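Local coordinates for probable peptidyl-prolyl cis-trans isomerase (Mimivirus, PDB 2OSE), which may, like other cyclophilins, bind cyclosporin A and catalyse the cis-trans isomerisation of peptidyl-prolyl bonds, and forms a homotrimer, at residues A[33-38]-A[45-50]; A[118-123]-A[163-168]; A[131-136]-A[141-146]; A[184-189]-A[196-201]. All blocks are in the same frame, centred on the assembly; numbering follows the deposited sequence.

Contact 1 of 4, residues A[33-38]-A[45-50]; sequences IKLFRD and ENFVQL
Arg37 and Glu45 form a salt bridge at one end of this contact. The bond runs from Arg37 NE to Glu45 OE2 at 2.7 Å, with an N-H...O angle of 164°. OE2 lies almost in the guanidinium plane, and it is met on its anti side. The arginine chain is extended from CG to NE. The glutamate chain bends at chi2 (-62°), which brings its carboxylate to the arginine. The two flat groups are turned 53° apart. Arg37 NH2 bonds to Pro9 O, and Glu45 OE1 to Ser11 OG. Gln49 NE2 adds a weak bond to Glu45 OE1 from one helical turn on. So both oxygens of this buried carboxylate have partners.

The rest is apolar. Leu35 splits its two methyls between neighbours on the helix. CD2 meets Phe47 CD2 at 3.6 Å, and CD1 meets Val48 CG2 at 3.9 Å. Ile33 CD1 approaches Phe47 CZ more loosely, at 4.4 Å.

The contact packs helix 41-52 against the end of strand 26-35 in the cyclophilin barrel. Ile33, Leu35 and Phe47 also touch Leu129 of strand 128-135, and Phe47 reaches Met19 of strand 16-23.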
loop_
_atom_site.group_PDB
_atom_site.type_symbol
_atom_site.label_atom_id
_atom_site.label_comp_id
_atom_site.label_asym_id
_atom_site.label_seq_id
_atom_site.Cartn_x
_atom_site.Cartn_y
_atom_site.Cartn_z
ATOM N N ILE A 33 13.323 26.654 -3.945
ATOM C CA ILE A 33 12.449 26.532 -5.108
ATOM C C ILE A 33 11.996 27.915 -5.550
ATOM O O ILE A 33 11.538 28.710 -4.729
ATOM C CB ILE A 33 11.196 25.667 -4.750
ATOM C CG1 ILE A 33 11.592 24.213 -4.441
ATOM C CG2 ILE A 33 10.146 25.664 -5.904
ATOM C CD1 ILE A 33 10.524 23.452 -3.657
ATOM N N LYS A 34 12.153 28.199 -6.841
ATOM C CA LYS A 34 11.611 29.413 -7.428
ATOM C C LYS A 34 10.300 29.101 -8.171
ATOM O O LYS A 34 10.283 28.234 -9.021
ATOM C CB LYS A 34 12.615 29.971 -8.444
ATOM C CG LYS A 34 12.174 31.305 -9.056
ATOM C CD LYS A 34 13.297 31.866 -9.984
ATOM C CE LYS A 34 13.163 31.558 -11.439
ATOM N NZ LYS A 34 13.768 32.665 -12.295
ATOM N N LEU A 35 9.238 29.837 -7.857
ATOM C CA LEU A 35 7.929 29.590 -8.440
ATOM C C LEU A 35 7.636 30.565 -9.578
ATOM O O LEU A 35 8.237 31.657 -9.666
ATOM C CB LEU A 35 6.829 29.653 -7.367
ATOM C CG LEU A 35 7.046 28.472 -6.399
ATOM C CD1 LEU A 35 7.511 29.015 -5.045
ATOM C CD2 LEU A 35 5.837 27.668 -6.236
ATOM N N PHE A 36 6.731 30.153 -10.458
ATOM C CA PHE A 36 6.395 30.941 -11.647
ATOM C C PHE A 36 4.925 31.299 -11.466
ATOM O O PHE A 36 4.060 30.544 -11.869
ATOM C CB PHE A 36 6.595 30.157 -12.953
ATOM C CG PHE A 36 7.884 29.323 -13.031
ATOM C CD1 PHE A 36 9.135 29.862 -12.703
ATOM C CD2 PHE A 36 7.834 28.012 -13.476
ATOM C CE1 PHE A 36 10.288 29.092 -12.800
ATOM C CE2 PHE A 36 8.967 27.243 -13.590
ATOM C CZ PHE A 36 10.203 27.772 -13.241
ATOM N N ARG A 37 4.645 32.414 -10.802
ATOM C CA ARG A 37 3.268 32.762 -10.470
ATOM C C ARG A 37 2.441 32.875 -11.750
ATOM O O ARG A 37 1.264 32.528 -11.710
ATOM C CB ARG A 37 3.188 34.051 -9.653
ATOM C CG ARG A 37 1.826 34.299 -8.994
ATOM C CD ARG A 37 1.727 35.741 -8.478
ATOM N NE ARG A 37 0.539 35.930 -7.644
ATOM C CZ ARG A 37 -0.613 36.452 -8.075
ATOM N NH1 ARG A 37 -0.731 36.825 -9.333
ATOM N NH2 ARG A 37 -1.653 36.576 -7.251
ATOM N N ASP A 38 3.067 33.301 -12.869
ATOM C CA ASP A 38 2.397 33.385 -14.206
ATOM C C ASP A 38 2.010 32.042 -14.847
ATOM O O ASP A 38 1.381 32.001 -15.905
ATOM C CB ASP A 38 3.163 34.257 -15.242
ATOM C CG ASP A 38 4.555 33.711 -15.636
ATOM O OD1 ASP A 38 4.807 32.485 -15.743
ATOM O OD2 ASP A 38 5.433 34.565 -15.908
ATOM N N GLU A 45 0.018 30.638 -5.309
ATOM C CA GLU A 45 -0.266 31.281 -4.024
ATOM C C GLU A 45 -0.597 30.291 -2.915
ATOM O O GLU A 45 -0.141 30.451 -1.787
ATOM C CB GLU A 45 -1.338 32.407 -4.144
ATOM C CG GLU A 45 -0.878 33.609 -4.968
ATOM C CD GLU A 45 0.348 34.372 -4.398
ATOM O OE1 GLU A 45 0.592 34.381 -3.169
ATOM O OE2 GLU A 45 1.068 34.985 -5.215
ATOM N N ASN A 46 -1.350 29.239 -3.242
ATOM C CA ASN A 46 -1.623 28.215 -2.249
ATOM C C ASN A 46 -0.318 27.541 -1.811
ATOM O O ASN A 46 -0.091 27.365 -0.635
ATOM C CB ASN A 46 -2.597 27.167 -2.812
ATOM C CG ASN A 46 -2.985 26.103 -1.788
ATOM O OD1 ASN A 46 -3.403 26.420 -0.662
ATOM N ND2 ASN A 46 -2.865 24.823 -2.185
ATOM N N PHE A 47 0.539 27.190 -2.767
ATOM C CA PHE A 47 1.837 26.592 -2.431
ATOM C C PHE A 47 2.650 27.511 -1.524
ATOM O O PHE A 47 3.086 27.097 -0.448
ATOM C CB PHE A 47 2.637 26.235 -3.687
ATOM C CG PHE A 47 3.887 25.428 -3.390
ATOM C CD1 PHE A 47 3.840 24.030 -3.363
ATOM C CD2 PHE A 47 5.112 26.067 -3.130
ATOM C CE1 PHE A 47 4.980 23.270 -3.067
ATOM C CE2 PHE A 47 6.269 25.314 -2.832
ATOM C CZ PHE A 47 6.206 23.919 -2.814
ATOM N N VAL A 48 2.846 28.762 -1.947
ATOM C CA VAL A 48 3.606 29.714 -1.126
ATOM C C VAL A 48 3.008 29.954 0.272
ATOM O O VAL A 48 3.746 30.003 1.260
ATOM C CB VAL A 48 3.870 31.074 -1.875
ATOM C CG1 VAL A 48 4.626 32.036 -0.997
ATOM C CG2 VAL A 48 4.648 30.871 -3.143
ATOM N N GLN A 49 1.678 30.099 0.387
ATOM C CA GLN A 49 1.126 30.369 1.723
ATOM C C GLN A 49 1.186 29.172 2.637
ATOM O O GLN A 49 1.222 29.318 3.853
ATOM C CB GLN A 49 -0.303 30.923 1.661
ATOM C CG GLN A 49 -0.433 32.190 0.850
ATOM C CD GLN A 49 0.544 33.286 1.263
ATOM O OE1 GLN A 49 0.901 33.426 2.438
ATOM N NE2 GLN A 49 0.963 34.087 0.291
ATOM N N LEU A 50 1.195 27.974 2.057
ATOM C CA LEU A 50 1.343 26.759 2.874
ATOM C C LEU A 50 2.778 26.602 3.344
ATOM O O LEU A 50 3.061 25.993 4.364
ATOM C CB LEU A 50 0.932 25.539 2.072
ATOM C CG LEU A 50 -0.596 25.367 1.954
ATOM C CD1 LEU A 50 -0.866 24.127 1.139
ATOM C CD2 LEU A 50 -1.202 25.225 3.339
#

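Contact 2 of 4, residues A[118-123]-A[163-168]; sequences DYFYPH and LDRDQV
The guanidinium of Arg165 lies flat over one face of the Phe120 ring, a stacked cation-pi pair with planes only 7° apart. Two surface loops of the cyclophilin fold meet here, one leading into strand 128-135 and the other into strand 168-175. Arg165 CZ sits 3.8 Å from the Phe120 ring centroid, displaced toward the rim. Phe120 CE1 in turn lies over the middle of the guanidinium. The arginine chain bends at chi2 (104°) to lay its end there. The His123 ring has Leu163 CD1 over one face, a CH-pi contact 4.0 Å from CD1 to the ring centroid. Gln167 O comes to the edge of that ring, but too close in the model, so this approach is doubtful.

The second loop is shaped by a type I turn from Asp164 to Gln167, closed by Gln167 N to Asp164 O at 2.7 Å.

His123 NE2 is bonded to Ser130 OG, which helps to set the imidazole rotation. Gln167 turns its amide the other way, and its NE2 bonds to Ala191 O of the second subunit. Tyr190 of that subunit also packs on Asp164, Asp166 and Gln167. Within the turn, Asp164 OD1 uses its anti lone pair to accept from Asp166 N at 2.8 Å, forming an Asx turn.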
loop_
_atom_site.group_PDB
_atom_site.type_symbol
_atom_site.label_atom_id
_atom_site.label_comp_id
_atom_site.label_asym_id
_atom_site.label_seq_id
_atom_site.Cartn_x
_atom_site.Cartn_y
_atom_site.Cartn_z
ATOM N N ASP A 118 -0.593 33.046 -18.109
ATOM C CA ASP A 118 -0.254 33.344 -19.491
ATOM C C ASP A 118 0.784 32.404 -20.098
ATOM O O ASP A 118 0.865 32.296 -21.333
ATOM C CB ASP A 118 0.204 34.817 -19.628
ATOM C CG ASP A 118 0.742 35.422 -18.312
ATOM O OD1 ASP A 118 1.189 36.603 -18.336
ATOM O OD2 ASP A 118 0.704 34.755 -17.242
ATOM N N TYR A 119 1.578 31.736 -19.247
ATOM C CA TYR A 119 2.643 30.856 -19.738
ATOM C C TYR A 119 2.522 29.409 -19.277
ATOM O O TYR A 119 1.893 29.119 -18.252
ATOM C CB TYR A 119 4.029 31.386 -19.350
ATOM C CG TYR A 119 4.370 32.707 -19.987
ATOM C CD1 TYR A 119 5.081 32.758 -21.188
ATOM C CD2 TYR A 119 3.977 33.916 -19.392
ATOM C CE1 TYR A 119 5.399 33.982 -21.788
ATOM C CE2 TYR A 119 4.293 35.145 -19.983
ATOM C CZ TYR A 119 5.005 35.162 -21.174
ATOM O OH TYR A 119 5.323 36.372 -21.765
ATOM N N PHE A 120 3.142 28.537 -20.065
ATOM C CA PHE A 120 3.244 27.128 -19.805
ATOM C C PHE A 120 4.725 26.762 -19.752
ATOM O O PHE A 120 5.513 27.251 -20.563
ATOM C CB PHE A 120 2.523 26.383 -20.929
ATOM C CG PHE A 120 2.914 24.946 -21.078
ATOM C CD1 PHE A 120 2.309 23.973 -20.310
ATOM C CD2 PHE A 120 3.855 24.570 -22.020
ATOM C CE1 PHE A 120 2.662 22.639 -20.457
ATOM C CE2 PHE A 120 4.220 23.241 -22.177
ATOM C CZ PHE A 120 3.622 22.279 -21.400
ATOM N N TYR A 121 5.090 25.907 -18.794
ATOM C CA TYR A 121 6.462 25.402 -18.655
ATOM C C TYR A 121 6.480 23.902 -18.933
ATOM O O TYR A 121 5.746 23.149 -18.301
ATOM C CB TYR A 121 7.039 25.718 -17.252
ATOM C CG TYR A 121 7.112 27.201 -16.992
ATOM C CD1 TYR A 121 8.301 27.915 -17.196
ATOM C CD2 TYR A 121 5.986 27.913 -16.607
ATOM C CE1 TYR A 121 8.348 29.305 -17.006
ATOM C CE2 TYR A 121 6.028 29.302 -16.418
ATOM C CZ TYR A 121 7.218 29.977 -16.621
ATOM O OH TYR A 121 7.240 31.332 -16.420
ATOM N N PRO A 122 7.306 23.464 -19.890
ATOM C CA PRO A 122 7.402 22.022 -20.207
ATOM C C PRO A 122 7.840 21.217 -18.983
ATOM O O PRO A 122 8.410 21.799 -18.026
ATOM C CB PRO A 122 8.448 21.951 -21.322
ATOM C CG PRO A 122 8.556 23.391 -21.872
ATOM C CD PRO A 122 8.189 24.303 -20.725
ATOM N N HIS A 123 7.529 19.912 -18.994
ATOM C CA HIS A 123 7.671 19.045 -17.809
ATOM C C HIS A 123 8.700 17.952 -18.122
ATOM O O HIS A 123 8.444 16.749 -17.955
ATOM C CB HIS A 123 6.289 18.441 -17.439
ATOM C CG HIS A 123 6.091 18.131 -15.977
ATOM N ND1 HIS A 123 7.134 17.957 -15.087
ATOM C CD2 HIS A 123 4.956 17.891 -15.273
ATOM C CE1 HIS A 123 6.649 17.661 -13.892
ATOM N NE2 HIS A 123 5.330 17.621 -13.978
ATOM N N LEU A 163 3.477 11.498 -17.913
ATOM C CA LEU A 163 2.702 12.372 -17.026
ATOM C C LEU A 163 1.672 13.130 -17.831
ATOM O O LEU A 163 1.969 13.584 -18.925
ATOM C CB LEU A 163 3.598 13.356 -16.261
ATOM C CG LEU A 163 4.540 12.794 -15.167
ATOM C CD1 LEU A 163 5.531 13.880 -14.718
ATOM C CD2 LEU A 163 3.777 12.230 -13.964
ATOM N N ASP A 164 0.469 13.260 -17.272
ATOM C CA ASP A 164 -0.587 14.044 -17.876
ATOM C C ASP A 164 -0.160 15.520 -17.970
ATOM O O ASP A 164 0.476 16.055 -17.056
ATOM C CB ASP A 164 -1.855 13.906 -17.045
ATOM C CG ASP A 164 -3.115 14.283 -17.823
ATOM O OD1 ASP A 164 -3.385 15.490 -17.948
ATOM O OD2 ASP A 164 -3.844 13.368 -18.279
ATOM N N ARG A 165 -0.483 16.156 -19.090
ATOM C CA ARG A 165 -0.314 17.612 -19.258
ATOM C C ARG A 165 -0.899 18.386 -18.068
ATOM O O ARG A 165 -0.438 19.493 -17.746
ATOM C CB ARG A 165 -0.996 18.022 -20.561
ATOM C CG ARG A 165 -1.234 19.487 -20.768
ATOM C CD ARG A 165 -0.255 20.110 -21.747
ATOM N NE ARG A 165 -0.533 21.543 -21.909
ATOM C CZ ARG A 165 0.031 22.312 -22.838
ATOM N NH1 ARG A 165 0.910 21.780 -23.694
ATOM N NH2 ARG A 165 -0.278 23.605 -22.916
ATOM N N ASP A 166 -1.893 17.790 -17.403
ATOM C CA ASP A 166 -2.509 18.386 -16.230
ATOM C C ASP A 166 -1.604 18.361 -14.988
ATOM O O ASP A 166 -1.966 18.920 -13.963
ATOM C CB ASP A 166 -3.819 17.675 -15.871
ATOM C CG ASP A 166 -4.926 17.885 -16.901
ATOM O OD1 ASP A 166 -4.894 18.886 -17.659
ATOM O OD2 ASP A 166 -5.847 17.029 -16.914
ATOM N N GLN A 167 -0.475 17.664 -15.075
ATOM C CA GLN A 167 0.543 17.694 -14.024
ATOM C C GLN A 167 1.324 18.972 -14.271
ATOM O O GLN A 167 2.394 18.958 -14.881
ATOM C CB GLN A 167 1.417 16.437 -14.081
ATOM C CG GLN A 167 0.625 15.105 -13.841
ATOM C CD GLN A 167 0.613 14.615 -12.404
ATOM O OE1 GLN A 167 0.851 15.367 -11.464
ATOM N NE2 GLN A 167 0.353 13.314 -12.232
ATOM N N VAL A 168 0.762 20.077 -13.803
ATOM C CA VAL A 168 1.178 21.428 -14.238
ATOM C C VAL A 168 2.399 22.001 -13.482
ATOM O O VAL A 168 2.363 22.168 -12.266
ATOM C CB VAL A 168 -0.031 22.422 -14.174
ATOM C CG1 VAL A 168 -0.524 22.581 -12.736
ATOM C CG2 VAL A 168 0.354 23.825 -14.763
#

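Contact 3 of 4, residues A[131-136]-A[141-146]; sequences LVPYTD and RYYDST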
loop_
_atom_site.group_PDB
_atom_site.type_symbol
_atom_site.label_atom_id
_atom_site.label_comp_id
_atom_site.label_asym_id
_atom_site.label_seq_id
_atom_site.Cartn_x
_atom_site.Cartn_y
_atom_site.Cartn_z
ATOM N N LEU A 131 1.920 20.790 -9.644
ATOM C CA LEU A 131 0.775 20.478 -8.784
ATOM C C LEU A 131 0.036 19.259 -9.353
ATOM O O LEU A 131 -0.138 19.139 -10.544
ATOM C CB LEU A 131 -0.181 21.672 -8.624
ATOM C CG LEU A 131 0.418 22.898 -7.943
ATOM C CD1 LEU A 131 -0.594 24.071 -7.922
ATOM C CD2 LEU A 131 0.949 22.589 -6.517
ATOM N N VAL A 132 -0.374 18.356 -8.472
ATOM C CA VAL A 132 -0.985 17.104 -8.913
ATOM C C VAL A 132 -2.518 17.295 -8.994
ATOM O O VAL A 132 -3.149 17.692 -8.004
ATOM C CB VAL A 132 -0.586 15.947 -7.964
ATOM C CG1 VAL A 132 -1.265 14.608 -8.376
ATOM C CG2 VAL A 132 0.963 15.793 -7.927
ATOM N N PRO A 133 -3.106 17.042 -10.177
ATOM C CA PRO A 133 -4.548 17.232 -10.319
ATOM C C PRO A 133 -5.358 16.124 -9.590
ATOM O O PRO A 133 -4.827 15.057 -9.248
ATOM C CB PRO A 133 -4.771 17.146 -11.832
ATOM C CG PRO A 133 -3.651 16.312 -12.332
ATOM C CD PRO A 133 -2.479 16.552 -11.420
ATOM N N TYR A 134 -6.615 16.427 -9.303
ATOM C CA TYR A 134 -7.609 15.385 -8.992
ATOM C C TYR A 134 -8.936 15.694 -9.728
ATOM O O TYR A 134 -9.090 16.779 -10.302
ATOM C CB TYR A 134 -7.813 15.230 -7.486
ATOM C CG TYR A 134 -8.600 16.333 -6.829
ATOM C CD1 TYR A 134 -9.994 16.224 -6.688
ATOM C CD2 TYR A 134 -7.970 17.464 -6.312
ATOM C CE1 TYR A 134 -10.733 17.198 -6.061
ATOM C CE2 TYR A 134 -8.697 18.449 -5.668
ATOM C CZ TYR A 134 -10.082 18.313 -5.554
ATOM O OH TYR A 134 -10.815 19.275 -4.935
ATOM N N THR A 135 -9.845 14.713 -9.744
ATOM C CA THR A 135 -11.128 14.807 -10.464
ATOM C C THR A 135 -12.248 14.657 -9.449
ATOM O O THR A 135 -12.189 13.802 -8.545
ATOM C CB THR A 135 -11.213 13.751 -11.576
ATOM O OG1 THR A 135 -10.144 13.952 -12.503
ATOM C CG2 THR A 135 -12.503 13.872 -12.361
ATOM N N ASP A 136 -13.261 15.514 -9.554
ATOM C CA ASP A 136 -14.349 15.475 -8.602
ATOM C C ASP A 136 -15.442 14.528 -9.117
ATOM O O ASP A 136 -15.274 13.916 -10.166
ATOM C CB ASP A 136 -14.880 16.886 -8.304
ATOM C CG ASP A 136 -15.675 17.494 -9.465
ATOM O OD1 ASP A 136 -15.769 16.906 -10.579
ATOM O OD2 ASP A 136 -16.215 18.596 -9.239
ATOM N N ARG A 141 -11.682 18.759 -13.156
ATOM C CA ARG A 141 -10.306 18.860 -12.648
ATOM C C ARG A 141 -10.101 19.983 -11.624
ATOM O O ARG A 141 -10.538 21.115 -11.833
ATOM C CB ARG A 141 -9.380 19.033 -13.867
ATOM C CG ARG A 141 -7.891 19.290 -13.585
ATOM C CD ARG A 141 -7.057 19.114 -14.843
ATOM N NE ARG A 141 -6.859 20.348 -15.634
ATOM C CZ ARG A 141 -7.400 20.597 -16.840
ATOM N NH1 ARG A 141 -8.191 19.708 -17.445
ATOM N NH2 ARG A 141 -7.141 21.745 -17.461
ATOM N N TYR A 142 -9.433 19.664 -10.517
ATOM C CA TYR A 142 -9.072 20.640 -9.486
ATOM C C TYR A 142 -7.667 20.348 -8.943
ATOM O O TYR A 142 -7.123 19.293 -9.190
ATOM C CB TYR A 142 -10.074 20.673 -8.320
ATOM C CG TYR A 142 -11.438 21.261 -8.679
ATOM C CD1 TYR A 142 -11.644 22.663 -8.754
ATOM C CD2 TYR A 142 -12.523 20.419 -8.972
ATOM C CE1 TYR A 142 -12.911 23.198 -9.104
ATOM C CE2 TYR A 142 -13.797 20.954 -9.335
ATOM C CZ TYR A 142 -13.971 22.327 -9.398
ATOM O OH TYR A 142 -15.216 22.820 -9.735
ATOM N N TYR A 143 -7.124 21.296 -8.187
ATOM C CA TYR A 143 -5.820 21.169 -7.573
ATOM C C TYR A 143 -5.939 21.480 -6.113
ATOM O O TYR A 143 -6.936 22.068 -5.648
ATOM C CB TYR A 143 -4.796 22.080 -8.254
ATOM C CG TYR A 143 -4.572 21.715 -9.688
ATOM C CD1 TYR A 143 -3.538 20.860 -10.055
ATOM C CD2 TYR A 143 -5.394 22.210 -10.686
ATOM C CE1 TYR A 143 -3.337 20.519 -11.358
ATOM C CE2 TYR A 143 -5.209 21.863 -11.992
ATOM C CZ TYR A 143 -4.187 21.007 -12.329
ATOM O OH TYR A 143 -3.964 20.678 -13.645
ATOM N N ASP A 144 -4.931 21.051 -5.372
ATOM C CA ASP A 144 -4.856 21.344 -3.962
ATOM C C ASP A 144 -3.363 21.517 -3.558
ATOM O O ASP A 144 -2.517 21.893 -4.395
ATOM C CB ASP A 144 -5.661 20.292 -3.126
ATOM C CG ASP A 144 -5.231 18.837 -3.379
ATOM O OD1 ASP A 144 -4.078 18.604 -3.859
ATOM O OD2 ASP A 144 -6.054 17.908 -3.077
ATOM N N SER A 145 -3.072 21.258 -2.291
ATOM C CA SER A 145 -1.719 21.293 -1.732
ATOM C C SER A 145 -0.752 20.201 -2.241
ATOM O O SER A 145 0.458 20.273 -1.959
ATOM C CB SER A 145 -1.834 21.190 -0.213
ATOM O OG SER A 145 -2.535 20.000 0.153
ATOM N N THR A 146 -1.289 19.186 -2.929
ATOM C CA THR A 146 -0.526 18.059 -3.476
ATOM C C THR A 146 0.431 18.460 -4.605
ATOM O O THR A 146 0.022 19.002 -5.625
ATOM C CB THR A 146 -1.454 16.923 -4.019
ATOM O OG1 THR A 146 -2.466 16.634 -3.035
ATOM C CG2 THR A 146 -0.625 15.635 -4.307
HETATM O O HOH W 1 -2.605 19.926 -6.618
#
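Val132 and Thr146 are bridged by a water held between segments 131-136 and 141-146. It donates to Val132 O (2.7 Å from the water) and to Thr146 O, and accepts from Asp144 N. More acceptors surround it than it has protons, so these donations may alternate. Val132 N also bonds directly to Thr146 O at 2.9 Å, meeting the carbonyl from above its plane.

Next to the water, Asp144 OD1 takes two bonds from Thr146. OG1 lies 2.7 Å from OD1. The backbone N of Thr146 completes an Asx turn, and both donors come from the same face of the carboxylate. Arg193 of the second subunit makes a salt bridge to OD1 and bonds to Val132 O and Pro133 O.

Beyond this point the segments form the antiparallel beta hairpin of strands 128-135 and 141-142. Tyr134 and Tyr142 are a hydrogen-bonded pair, joined N to O both ways. The Tyr134 chi1 of 74° folds its ring over segment 141-146, and Tyr142 CB lies over one ring face, 3.6 Å from CZ of Tyr134. Asp136 OD2 meets the edge of the Tyr142 ring at CE2, 3.4 Å away. Asp136 OD1 accepts from the backbone N of Asn140 and of Ser138.

Tyr143 packs on Leu131 and Pro133: its CD1 is 3.7 Å from Leu131 CB, and its CE1 is as close to Pro133 CB. Tyr143 OH is hydrogen-bonded to Asp166 O.

Contact 4 of 4, residues A[184-189]-A[196-201]; sequences NSMIKP and PTFSIG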
loop_
_atom_site.group_PDB
_atom_site.type_symbol
_atom_site.label_atom_id
_atom_site.label_comp_id
_atom_site.label_asym_id
_atom_site.label_seq_id
_atom_site.Cartn_x
_atom_site.Cartn_y
_atom_site.Cartn_z
ATOM N N ASN A 184 16.818 9.959 -4.364
ATOM C CA ASN A 184 16.777 9.004 -5.462
ATOM C C ASN A 184 17.660 7.775 -5.260
ATOM O O ASN A 184 17.243 6.632 -5.592
ATOM C CB ASN A 184 17.134 9.677 -6.792
ATOM C CG ASN A 184 16.658 8.894 -7.943
ATOM O OD1 ASN A 184 15.490 8.532 -8.003
ATOM N ND2 ASN A 184 17.566 8.586 -8.889
ATOM N N SER A 185 18.881 7.998 -4.773
ATOM C CA SER A 185 19.738 6.854 -4.427
ATOM C C SER A 185 19.082 5.958 -3.378
ATOM O O SER A 185 19.113 4.757 -3.506
ATOM C CB SER A 185 21.093 7.308 -3.926
ATOM O OG SER A 185 21.822 7.788 -5.047
ATOM N N MET A 186 18.513 6.549 -2.333
ATOM C CA MET A 186 17.935 5.760 -1.252
ATOM C C MET A 186 16.664 5.013 -1.625
ATOM O O MET A 186 16.251 4.115 -0.884
ATOM C CB MET A 186 17.686 6.621 -0.039
ATOM C CG MET A 186 18.966 7.103 0.565
ATOM S SD MET A 186 18.622 7.959 2.067
ATOM C CE MET A 186 18.427 9.601 1.437
ATOM N N ILE A 187 16.048 5.374 -2.750
ATOM C CA ILE A 187 14.855 4.695 -3.210
ATOM C C ILE A 187 15.093 3.747 -4.394
ATOM O O ILE A 187 14.139 3.290 -5.003
ATOM C CB ILE A 187 13.621 5.646 -3.448
ATOM C CG1 ILE A 187 13.837 6.594 -4.638
ATOM C CG2 ILE A 187 13.256 6.394 -2.123
ATOM C CD1 ILE A 187 12.615 7.543 -4.906
ATOM N N LYS A 188 16.359 3.422 -4.667
ATOM C CA LYS A 188 16.674 2.420 -5.680
ATOM C C LYS A 188 15.926 1.123 -5.321
ATOM O O LYS A 188 16.002 0.677 -4.176
ATOM C CB LYS A 188 18.184 2.191 -5.745
ATOM C CG LYS A 188 18.608 1.169 -6.824
ATOM C CD LYS A 188 20.069 0.826 -6.680
ATOM C CE LYS A 188 20.400 -0.565 -7.252
ATOM N NZ LYS A 188 20.177 -0.647 -8.741
ATOM N N PRO A 189 15.108 0.600 -6.260
ATOM C CA PRO A 189 14.253 -0.538 -5.884
ATOM C C PRO A 189 14.948 -1.905 -5.844
ATOM O O PRO A 189 15.860 -2.207 -6.640
ATOM C CB PRO A 189 13.152 -0.521 -6.938
ATOM C CG PRO A 189 13.832 0.038 -8.167
ATOM C CD PRO A 189 14.822 1.079 -7.632
ATOM N N PRO A 196 12.625 4.200 2.795
ATOM C CA PRO A 196 12.595 5.068 3.970
ATOM C C PRO A 196 11.466 6.115 3.841
ATOM O O PRO A 196 11.014 6.363 2.739
ATOM C CB PRO A 196 13.984 5.733 3.950
ATOM C CG PRO A 196 14.451 5.630 2.524
ATOM C CD PRO A 196 13.865 4.358 2.003
ATOM N N THR A 197 10.987 6.665 4.957
ATOM C CA THR A 197 9.959 7.729 4.921
ATOM C C THR A 197 10.559 9.132 5.026
ATOM O O THR A 197 11.084 9.532 6.067
ATOM C CB THR A 197 8.844 7.494 5.948
ATOM O OG1 THR A 197 8.113 6.337 5.548
ATOM C CG2 THR A 197 7.854 8.685 5.990
ATOM N N PHE A 198 10.487 9.879 3.925
ATOM C CA PHE A 198 10.963 11.261 3.902
ATOM C C PHE A 198 9.857 12.215 4.295
ATOM O O PHE A 198 8.679 11.980 4.013
ATOM C CB PHE A 198 11.480 11.607 2.486
ATOM C CG PHE A 198 12.647 10.772 2.066
ATOM C CD1 PHE A 198 13.920 11.044 2.551
ATOM C CD2 PHE A 198 12.479 9.703 1.221
ATOM C CE1 PHE A 198 14.996 10.260 2.171
ATOM C CE2 PHE A 198 13.569 8.906 0.838
ATOM C CZ PHE A 198 14.805 9.175 1.308
ATOM N N SER A 199 10.228 13.333 4.900
ATOM C CA SER A 199 9.218 14.335 5.222
ATOM C C SER A 199 9.778 15.721 5.065
ATOM O O SER A 199 11.001 15.897 4.931
ATOM C CB SER A 199 8.688 14.130 6.648
ATOM O OG SER A 199 9.783 14.062 7.540
ATOM N N ILE A 200 8.887 16.701 5.094
ATOM C CA ILE A 200 9.266 18.107 5.055
ATOM C C ILE A 200 9.515 18.581 6.488
ATOM O O ILE A 200 8.675 18.321 7.384
ATOM C CB ILE A 200 8.148 18.965 4.361
ATOM C CG1 ILE A 200 7.908 18.447 2.925
ATOM C CG2 ILE A 200 8.475 20.450 4.393
ATOM C CD1 ILE A 200 6.571 19.013 2.224
ATOM N N GLY A 201 10.661 19.231 6.710
ATOM C CA GLY A 201 10.959 19.901 7.974
ATOM C C GLY A 201 10.598 21.361 7.908
ATOM O O GLY A 201 9.572 21.717 7.332
#
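Met186 and Phe198 make a Met-aromatic contact at the ring edge. Met186 SD lies 5.3 Å from the centroid of the Phe198 ring and 82° off the ring normal. The methionine chain turns at chi3 (-90°), which brings the methyl back to the rim. Met186 CE is then 3.6 Å from Phe198 CE1 and equally near CZ.

The other contacts are apolar. Ile187 CG2 touches the same ring near its plane, 3.9 Å from Phe198 CE2. The ring edge thus points between Met186, at the end of helix 177-186, and Ile187, which follows it. Pro196 CG packs on Met186 CB at 4.2 Å, and Pro196 CD is 3.8 Å from Met186 O.

In the cyclophilin barrel this joins the end of that helix to the start of strand 198-205. Leu23 of strand 16-23 and Ile28 of strand 26-35 both pack on Met186 and Phe198. Asp136 of the third subunit packs on Ser185 and Met186, at a contact between subunits of the trimer.

Contact 1 closes first along the chain, and contact 4 comes last. Contact 3 is nested within the loop closed by contact 2. Contacts 1, 3 and 4 all reach the same antiparallel sheet. Contacts 2 and 3 have centres about 13 Å apart and touch, with a probable backbone bond between Val168 and Leu131. The centre of contact 1 is about 15 Å from each of theirs, and it touches both. Contact 4 stands apart, its centre about 24 Å from that of contact 1, across the centre of the chain. Contacts 2 and 3 face the second subunit and contact 4 the third, so separate parts of one subunit, over 20 Å apart between centres, take part in the homotrimer.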